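Local coordinates for N-acyl-D-glutamate deacylase (Bordetella bronchiseptica, PDB 3GIP), which probably hydrolyses N-acyl-D-glutamate to release D-glutamate, as a zinc-dependent deacylase of the amidohydrolase superfamily, at residues A[106-109]-A[110-114]. Numbering follows the deposited sequence.
Sequences GNTA and AALAL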
ATOM      1  N   GLY A 106      -1.373 -12.016 -25.264  1.00 19.59           N
ATOM      2  CA  GLY A 106       0.041 -12.151 -25.561  1.00 20.75           C
ATOM      3  C   GLY A 106       0.921 -11.100 -24.910  1.00 22.60           C
ATOM      4  O   GLY A 106       2.141 -11.257 -24.866  1.00 24.17           O
ATOM      5  N   ASN A 107       0.316 -10.022 -24.419  1.00 21.98           N
ATOM      6  CA  ASN A 107       1.076  -8.966 -23.757  1.00 22.18           C
ATOM      7  C   ASN A 107       1.201  -9.300 -22.280  1.00 22.38           C
ATOM      8  O   ASN A 107       0.207  -9.574 -21.610  1.00 22.75           O
ATOM      9  CB  ASN A 107       0.383  -7.608 -23.911  1.00 21.34           C
ATOM     10  CG  ASN A 107       0.713  -6.925 -25.225  1.00 22.04           C
ATOM     11  OD1 ASN A 107       1.484  -7.440 -26.034  1.00 22.50           O
ATOM     12  ND2 ASN A 107       0.130  -5.750 -25.442  1.00 19.47           N
ATOM     13  N   THR A 108       2.425  -9.281 -21.773  1.00 24.12           N
ATOM     14  CA  THR A 108       2.640  -9.588 -20.369  1.00 24.67           C
ATOM     15  C   THR A 108       3.779  -8.761 -19.795  1.00 24.44           C
ATOM     16  O   THR A 108       4.483  -8.060 -20.520  1.00 24.85           O
ATOM     17  CB  THR A 108       2.970 -11.074 -20.175  1.00 26.50           C
ATOM     18  OG1 THR A 108       3.058 -11.362 -18.774  1.00 30.08           O
ATOM     19  CG2 THR A 108       4.293 -11.412 -20.846  1.00 25.42           C
ATOM     20  N   ALA A 109       3.949  -8.850 -18.482  1.00 23.17           N
ATOM     21  CA  ALA A 109       5.006  -8.127 -17.793  1.00 21.89           C
ATOM     22  C   ALA A 109       5.369  -8.898 -16.532  1.00 20.07           C
ATOM     23  O   ALA A 109       4.493  -9.400 -15.832  1.00 19.07           O
ATOM     24  CB  ALA A 109       4.538  -6.721 -17.435  1.00 22.61           C
ATOM     25  N   ALA A 110       6.665  -8.994 -16.251  1.00 20.55           N
ATOM     26  CA  ALA A 110       7.133  -9.706 -15.070  1.00 19.72           C
ATOM     27  C   ALA A 110       6.506  -9.142 -13.797  1.00 20.19           C
ATOM     28  O   ALA A 110       6.156  -9.891 -12.887  1.00 18.87           O
ATOM     29  CB  ALA A 110       8.654  -9.626 -14.986  1.00 19.97           C
ATOM     30  N   ALA A 111       6.358  -7.821 -13.748  1.00 20.22           N
ATOM     31  CA  ALA A 111       5.786  -7.147 -12.585  1.00 21.71           C
ATOM     32  C   ALA A 111       4.348  -7.564 -12.286  1.00 21.31           C
ATOM     33  O   ALA A 111       3.865  -7.377 -11.172  1.00 22.10           O
ATOM     34  CB  ALA A 111       5.866  -5.633 -12.772  1.00 21.59           C
ATOM     35  N   LEU A 112       3.659  -8.123 -13.277  1.00 23.00           N
ATOM     36  CA  LEU A 112       2.285  -8.566 -13.062  1.00 24.00           C
ATOM     37  C   LEU A 112       2.255  -9.676 -12.014  1.00 24.07           C
ATOM     38  O   LEU A 112       1.215  -9.957 -11.422  1.00 24.24           O
ATOM     39  CB  LEU A 112       1.669  -9.067 -14.373  1.00 26.15           C
ATOM     40  CG  LEU A 112       1.282  -7.997 -15.398  1.00 27.56           C
ATOM     41  CD1 LEU A 112       0.755  -8.660 -16.660  1.00 29.13           C
ATOM     42  CD2 LEU A 112       0.226  -7.078 -14.803  1.00 26.95           C
ATOM     43  N   ALA A 113       3.406 -10.302 -11.787  1.00 22.95           N
ATOM     44  CA  ALA A 113       3.514 -11.372 -10.802  1.00 23.75           C
ATOM     45  C   ALA A 113       3.286 -10.825  -9.396  1.00 23.25           C
ATOM     46  O   ALA A 113       3.045 -11.580  -8.454  1.00 24.88           O
ATOM     47  CB  ALA A 113       4.885 -12.032 -10.897  1.00 23.47           C
ATOM     48  N   LEU A 114       3.371  -9.508  -9.254  1.00 23.22           N
ATOM     49  CA  LEU A 114       3.157  -8.883  -7.958  1.00 21.81           C
ATOM     50  C   LEU A 114       1.678  -8.974  -7.584  1.00 23.38           C
ATOM     51  O   LEU A 114       1.307  -8.696  -6.443  1.00 23.04           O
ATOM     52  CB  LEU A 114       3.582  -7.408  -7.995  1.00 22.53           C
ATOM     53  CG  LEU A 114       5.049  -7.085  -8.296  1.00 22.20           C
ATOM     54  CD1 LEU A 114       5.228  -5.575  -8.382  1.00 21.97           C
ATOM     55  CD2 LEU A 114       5.942  -7.672  -7.212  1.00 22.11           C
TER
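Leu112 folds back along the chain and lies against Ala109, three residues earlier. Its CB lies 3.2 Å from Ala109 O, a close approach that follows from the backbone bond of Leu112 N to the same oxygen. CG comes next, 4.0 Å from Ala109 CB, which makes the apolar touch between the two side chains. With chi1 at -74°, CG swings away from the leucine's own carbonyl carbon, which points the branch back toward residues 108-109. At the tip, CD1 reaches the backbone, 3.7 Å from Ala109 N, and passes Thr108 OG1 at 4.1 Å. Ala109 N is buried in this contact and has no hydrogen-bond partner in the model. Residues 110-114 form a short 3-10 helix in the long loop between strand 87-92 and helix 124-133 of the TIM-barrel amidohydrolase domain. Leu112 N opens it, donating to Ala109 O at 3.0 Å from above the carbonyl plane. Ala113 N to Ala110 O and Leu114 N to Ala111 O continue the same i to i+3 pattern. The extended residues 107-109 lead into it. Ala109 and Leu112 both rest on Leu151 of helix 146-153. Ala111 packs on Val97, its side chain about 8 Å from the zinc ion bound by Cys95, His218 and His248.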